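Long-range contacts in pyroglutatmate porin OpdO (Pseudomonas aeruginosa, PDB 3SZV), which forms a beta-barrel channel in the bacterial outer membrane, probably for the uptake of small carboxylates such as pyroglutamate: residues Y106-L111 with S175-F180; W352-D357 with N376-S381. All blocks are in the same frame, centred on the assembly; numbering follows the deposited sequence. Where two conformers were deposited one is given.

How the contacts relate
Both contacts lie in one outer-membrane beta-barrel and follow each other in series along the chain, neither nested nor crossed. From the N terminus, contact 1 comes first: strand 106-117 is met by the loop that follows strand 159-170, closing a span of 63 residues that includes the wall strands 120-124, 149-156 and 159-170. It therefore ties a connecting loop to a strand that is not its neighbour in the wall. Contact 2 follows far later, where strands 346-361 and 371-381 pair as a hairpin; 18 residues lie between segments 352-357 and 376-381. The contact centres are about 31 Å apart and their nearest atoms about 21 Å, so the two do not touch.

Contact 1. Residues Y106-L111 with S175-F180; sequences YAKLGL and SDYQVF
Ser175 lies over one face of the Tyr106 ring, and this is the close-packed end of the contact. Its backbone N sits 3.7 Å above the ring plane, over the centre, while Ser175 CB approaches Tyr106 CD1 at 3.4 Å. The ring can lie under Ser175 because Tyr106 CG stands between the backbone N and the carbonyl carbon (chi1 71°); beyond the ring, Tyr106 OH is hydrogen-bonded to Asn172 O and Lys170 NZ, fixing its tip. Here strand 106-117 of the barrel wall receives the loop that follows strand 159-170, which meets side chains of the strand without pairing with it as a strand. Toward Tyr177 the packing thins. The Lys108 chain crosses the Tyr177 side chain at about a right angle, with Lys108 CE 3.9 Å from Tyr177 CE1 and oblique to the ring. A bend at its last torsion (chi4 74°) turns NZ toward the loop backbone, but its bond to Ser175 O is weak and that oxygen is doubtfully placed. A water accepts from Lys108 NZ at 3.2 Å and from the backbone N of Tyr177. On the exposed side, Ser175 OG donates to Asp176 OD1 at 3.2 Å, from above the carboxylate plane.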
loop_
_atom_site.group_PDB
_atom_site.type_symbol
_atom_site.label_atom_id
_atom_site.label_comp_id
_atom_site.label_asym_id
_atom_site.label_seq_id
_atom_site.Cartn_x
_atom_site.Cartn_y
_atom_site.Cartn_z
ATOM N N TYR A 106 18.298 -5.844 -10.537
ATOM C CA TYR A 106 17.732 -5.452 -11.802
ATOM C C TYR A 106 17.716 -3.950 -11.962
ATOM O O TYR A 106 17.971 -3.199 -11.018
ATOM C CB TYR A 106 16.305 -6.007 -11.952
ATOM C CG TYR A 106 15.226 -5.380 -11.074
ATOM C CD1 TYR A 106 14.561 -4.227 -11.469
ATOM C CD2 TYR A 106 14.834 -5.981 -9.884
ATOM C CE1 TYR A 106 13.557 -3.668 -10.686
ATOM C CE2 TYR A 106 13.830 -5.436 -9.098
ATOM C CZ TYR A 106 13.197 -4.281 -9.502
ATOM O OH TYR A 106 12.193 -3.735 -8.723
ATOM N N ALA A 107 17.417 -3.532 -13.181
ATOM C CA ALA A 107 17.213 -2.136 -13.482
ATOM C C ALA A 107 15.947 -2.050 -14.307
ATOM O O ALA A 107 15.686 -2.908 -15.152
ATOM C CB ALA A 107 18.393 -1.593 -14.261
ATOM N N LYS A 108 15.147 -1.027 -14.055
ATOM C CA LYS A 108 13.946 -0.819 -14.842
ATOM C C LYS A 108 13.615 0.656 -14.959
ATOM O O LYS A 108 13.713 1.410 -13.990
ATOM C CB LYS A 108 12.746 -1.570 -14.263
ATOM C CG LYS A 108 11.511 -1.447 -15.160
ATOM C CD LYS A 108 10.451 -2.477 -14.855
ATOM C CE LYS A 108 9.550 -2.703 -16.067
ATOM N NZ LYS A 108 10.218 -3.499 -17.138
ATOM N N LEU A 109 13.228 1.057 -16.162
ATOM C CA LEU A 109 12.731 2.401 -16.399
ATOM C C LEU A 109 11.280 2.294 -16.826
ATOM O O LEU A 109 10.952 1.556 -17.755
ATOM C CB LEU A 109 13.562 3.094 -17.483
ATOM C CG LEU A 109 13.139 4.508 -17.893
ATOM C CD1 LEU A 109 13.216 5.465 -16.726
ATOM C CD2 LEU A 109 14.012 5.000 -19.045
ATOM N N GLY A 110 10.407 3.020 -16.141
ATOM C CA GLY A 110 8.991 2.991 -16.456
ATOM C C GLY A 110 8.453 4.376 -16.752
ATOM O O GLY A 110 8.657 5.303 -15.972
ATOM N N LEU A 111 7.766 4.513 -17.880
ATOM C CA LEU A 111 7.174 5.783 -18.275
ATOM C C LEU A 111 5.692 5.822 -17.963
ATOM O O LEU A 111 5.005 4.800 -18.016
ATOM C CB LEU A 111 7.349 6.005 -19.774
ATOM C CG LEU A 111 8.790 6.056 -20.251
ATOM C CD1 LEU A 111 8.808 6.252 -21.763
ATOM C CD2 LEU A 111 9.546 7.175 -19.543
ATOM N N SER A 175 11.981 -7.186 -12.216
ATOM C CA SER A 175 11.978 -6.138 -13.230
ATOM C C SER A 175 10.848 -6.295 -14.236
ATOM O O SER A 175 10.409 -5.321 -14.836
ATOM C CB SER A 175 13.312 -6.129 -13.980
ATOM O OG SER A 175 13.507 -7.352 -14.668
ATOM N N ASP A 176 10.368 -7.520 -14.423
ATOM C CA ASP A 176 9.428 -7.791 -15.505
ATOM C C ASP A 176 7.976 -7.698 -15.068
ATOM O O ASP A 176 7.603 -8.191 -14.007
ATOM C CB ASP A 176 9.691 -9.176 -16.106
ATOM C CG ASP A 176 10.884 -9.192 -17.043
ATOM O OD1 ASP A 176 11.593 -8.166 -17.134
ATOM O OD2 ASP A 176 11.117 -10.236 -17.689
ATOM N N TYR A 177 7.160 -7.045 -15.891
ATOM C CA TYR A 177 5.714 -7.115 -15.733
ATOM C C TYR A 177 5.247 -8.539 -16.006
ATOM O O TYR A 177 5.704 -9.180 -16.955
ATOM C CB TYR A 177 5.016 -6.154 -16.696
ATOM C CG TYR A 177 5.067 -4.697 -16.287
ATOM C CD1 TYR A 177 5.638 -3.742 -17.117
ATOM C CD2 TYR A 177 4.537 -4.279 -15.075
ATOM C CE1 TYR A 177 5.679 -2.406 -16.748
ATOM C CE2 TYR A 177 4.568 -2.956 -14.696
ATOM C CZ TYR A 177 5.134 -2.020 -15.530
ATOM O OH TYR A 177 5.184 -0.688 -15.155
ATOM N N GLN A 178 4.344 -9.030 -15.167
ATOM C CA GLN A 178 3.744 -10.346 -15.366
ATOM C C GLN A 178 2.245 -10.271 -15.158
ATOM O O GLN A 178 1.721 -9.267 -14.680
ATOM C CB GLN A 178 4.358 -11.378 -14.414
ATOM C CG GLN A 178 4.163 -11.075 -12.943
ATOM C CD GLN A 178 5.075 -11.907 -12.050
ATOM O OE1 GLN A 178 6.301 -11.831 -12.148
ATOM N NE2 GLN A 178 4.476 -12.705 -11.174
ATOM N N VAL A 179 1.537 -11.331 -15.523
ATOM C CA VAL A 179 0.102 -11.357 -15.276
ATOM C C VAL A 179 -0.197 -11.547 -13.791
ATOM O O VAL A 179 0.691 -11.852 -12.986
ATOM C CB VAL A 179 -0.619 -12.441 -16.103
ATOM C CG1 VAL A 179 -0.442 -12.187 -17.599
ATOM C CG2 VAL A 179 -0.132 -13.821 -15.714
ATOM N N PHE A 180 -1.458 -11.361 -13.436
ATOM C CA PHE A 180 -1.874 -11.407 -12.041
ATOM C C PHE A 180 -2.265 -12.792 -11.550
ATOM O O PHE A 180 -2.645 -13.671 -12.327
ATOM C CB PHE A 180 -3.122 -10.541 -11.835
ATOM C CG PHE A 180 -2.957 -9.098 -12.211
ATOM C CD1 PHE A 180 -2.218 -8.244 -11.416
ATOM C CD2 PHE A 180 -3.605 -8.585 -13.327
ATOM C CE1 PHE A 180 -2.085 -6.896 -11.753
ATOM C CE2 PHE A 180 -3.480 -7.248 -13.666
ATOM C CZ PHE A 180 -2.730 -6.407 -12.880
HETATM O O HOH W 1 8.184 -5.623 -18.513
#

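Contact 2. Residues W352-D357 with N376-S381; sequences WERNTD and NATVRS
A beta hairpin of the barrel wall joins Trp352-Thr356 to Asn376-Arg380, the two segments running antiparallel at 175° with their axes 4.7 Å apart. Trp352 with Arg380, Arg354 with Thr378 and Thr356 with Asn376 are the hydrogen-bonded pairs; Glu353 with Val379 and Asn355 with Ala377 are the non-hydrogen-bonded ones. On the face that carries Trp352, the indole lies alongside Arg380, and Arg380 CB makes a CH-pi contact 3.9 Å from the centroid of the five-membered ring. Arg380 CG presses on the six-membered part at Trp352 CZ2, and Thr378 CG2 comes obliquely to Trp352 CH2 at 3.8 Å. Arg380 then bends away at chi2 (-62°), and its guanidinium donates to Val379 O and forms a salt bridge with Asp388 of the next wall strand. Further along the same face the Arg354 chain, bent at chi3 (45°), reaches across to the partner strand. Its NH2 lies 2.7 Å from Asn376 OD1, at the guanidinium edge with the two flat groups almost coplanar, and also bonds Thr378 OG1, itself hydrogen-bonded to Asp388 OD2; both Arg354 bonds are weak in angle. A water over a guanidinium face links Asn376 OD1 to Thr356 OG1, which is also hydrogen-bonded to Ser333 OG. The opposite face, which carries Glu353 and Asn355 and turns into the barrel, is more buried, both side chains packing on Ile300. There Glu353 lays its chain against Val379, CG to CG2 3.7 Å, and Asn355 ND2 touches Ala377 CB. That amide nitrogen also donates to Glu353 OE2 at 2.9 Å, in the amide plane and onto the anti lone pair, while the carboxylate accepts from the backbone N of Ile302 (at OE2) and Gly303 (at OE1).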
loop_
_atom_site.group_PDB
_atom_site.type_symbol
_atom_site.label_atom_id
_atom_site.label_comp_id
_atom_site.label_asym_id
_atom_site.label_seq_id
_atom_site.Cartn_x
_atom_site.Cartn_y
_atom_site.Cartn_z
ATOM N N TRP A 352 -0.582 -15.417 16.488
ATOM C CA TRP A 352 -0.395 -14.036 16.906
ATOM C C TRP A 352 0.863 -13.470 16.282
ATOM O O TRP A 352 1.770 -14.216 15.887
ATOM C CB TRP A 352 -0.380 -13.898 18.437
ATOM C CG TRP A 352 0.721 -14.623 19.162
ATOM C CD1 TRP A 352 0.631 -15.849 19.768
ATOM C CD2 TRP A 352 2.060 -14.162 19.406
ATOM N NE1 TRP A 352 1.825 -16.182 20.354
ATOM C CE2 TRP A 352 2.719 -15.164 20.149
ATOM C CE3 TRP A 352 2.767 -13.002 19.066
ATOM C CZ2 TRP A 352 4.048 -15.044 20.556
ATOM C CZ3 TRP A 352 4.088 -12.887 19.472
ATOM C CH2 TRP A 352 4.713 -13.900 20.213
ATOM N N GLU A 353 0.898 -12.148 16.175
ATOM C CA GLU A 353 2.058 -11.459 15.629
ATOM C C GLU A 353 2.304 -10.178 16.406
ATOM O O GLU A 353 1.373 -9.429 16.692
ATOM C CB GLU A 353 1.852 -11.151 14.141
ATOM C CG GLU A 353 3.007 -10.361 13.526
ATOM C CD GLU A 353 2.868 -10.132 12.024
ATOM O OE1 GLU A 353 2.074 -10.846 11.360
ATOM O OE2 GLU A 353 3.551 -9.219 11.502
ATOM N N ARG A 354 3.561 -9.957 16.765
ATOM C CA ARG A 354 3.977 -8.703 17.370
ATOM C C ARG A 354 4.932 -7.994 16.422
ATOM O O ARG A 354 5.788 -8.627 15.815
ATOM C CB ARG A 354 4.687 -8.952 18.702
ATOM C CG ARG A 354 5.165 -7.669 19.343
ATOM C CD ARG A 354 6.368 -7.871 20.259
ATOM N NE ARG A 354 7.424 -8.719 19.696
ATOM C CZ ARG A 354 8.223 -8.393 18.678
ATOM N NH1 ARG A 354 8.099 -7.228 18.042
ATOM N NH2 ARG A 354 9.152 -9.254 18.279
ATOM N N ASN A 355 4.788 -6.677 16.301
ATOM C CA ASN A 355 5.719 -5.863 15.520
ATOM C C ASN A 355 6.223 -4.718 16.368
ATOM O O ASN A 355 5.465 -4.150 17.156
ATOM C CB ASN A 355 5.039 -5.176 14.329
ATOM C CG ASN A 355 4.447 -6.125 13.300
ATOM O OD1 ASN A 355 3.698 -5.667 12.435
ATOM N ND2 ASN A 355 4.777 -7.419 13.349
ATOM N N THR A 356 7.490 -4.354 16.196
ATOM C CA THR A 356 8.027 -3.146 16.822
ATOM C C THR A 356 8.885 -2.415 15.812
ATOM O O THR A 356 9.768 -3.016 15.201
ATOM C CB THR A 356 8.884 -3.477 18.051
ATOM O OG1 THR A 356 8.083 -4.182 19.002
ATOM C CG2 THR A 356 9.434 -2.187 18.689
ATOM N N ASP A 357 8.616 -1.121 15.625
ATOM C CA ASP A 357 9.386 -0.288 14.709
ATOM C C ASP A 357 10.077 0.810 15.500
ATOM O O ASP A 357 9.429 1.528 16.256
ATOM C CB ASP A 357 8.477 0.392 13.682
ATOM C CG ASP A 357 7.972 -0.551 12.602
ATOM O OD1 ASP A 357 8.276 -1.757 12.657
ATOM O OD2 ASP A 357 7.252 -0.064 11.703
ATOM N N ASN A 376 10.953 -5.086 13.681
ATOM C CA ASN A 376 11.118 -6.414 14.233
ATOM C C ASN A 376 9.749 -7.067 14.381
ATOM O O ASN A 376 8.807 -6.442 14.866
ATOM C CB ASN A 376 11.836 -6.294 15.584
ATOM C CG ASN A 376 11.806 -7.571 16.392
ATOM O OD1 ASN A 376 11.118 -7.650 17.410
ATOM N ND2 ASN A 376 12.556 -8.576 15.954
ATOM N N ALA A 377 9.624 -8.309 13.931
ATOM C CA ALA A 377 8.355 -9.018 14.022
ATOM C C ALA A 377 8.551 -10.442 14.511
ATOM O O ALA A 377 9.571 -11.083 14.226
ATOM C CB ALA A 377 7.656 -9.029 12.683
ATOM N N THR A 378 7.553 -10.924 15.235
ATOM C CA THR A 378 7.517 -12.304 15.707
ATOM C C THR A 378 6.138 -12.847 15.382
ATOM O O THR A 378 5.141 -12.199 15.700
ATOM C CB THR A 378 7.698 -12.345 17.238
ATOM O OG1 THR A 378 8.979 -11.804 17.571
ATOM C CG2 THR A 378 7.613 -13.782 17.767
ATOM N N VAL A 379 6.073 -14.031 14.770
ATOM C CA VAL A 379 4.799 -14.668 14.481
ATOM C C VAL A 379 4.808 -16.060 15.089
ATOM O O VAL A 379 5.782 -16.792 14.917
ATOM C CB VAL A 379 4.578 -14.832 12.954
ATOM C CG1 VAL A 379 3.324 -15.656 12.680
ATOM C CG2 VAL A 379 4.503 -13.469 12.256
ATOM N N ARG A 380 3.737 -16.416 15.800
ATOM C CA ARG A 380 3.550 -17.780 16.306
ATOM C C ARG A 380 2.180 -18.269 15.876
ATOM O O ARG A 380 1.188 -17.560 16.012
ATOM C CB ARG A 380 3.661 -17.844 17.831
ATOM C CG ARG A 380 5.009 -17.395 18.379
ATOM C CD ARG A 380 6.142 -18.270 17.880
ATOM N NE ARG A 380 7.429 -17.850 18.435
ATOM C CZ ARG A 380 8.395 -17.235 17.755
ATOM N NH1 ARG A 380 8.251 -16.945 16.463
ATOM N NH2 ARG A 380 9.517 -16.903 18.371
ATOM N N SER A 381 2.116 -19.490 15.370
ATOM C CA SER A 381 0.883 -20.011 14.800
ATOM C C SER A 381 0.802 -21.521 14.967
ATOM O O SER A 381 1.827 -22.188 15.026
ATOM C CB SER A 381 0.841 -19.661 13.311
ATOM O OG SER A 381 -0.303 -20.189 12.661
HETATM O O HOH W 2 10.353 -5.789 19.646
#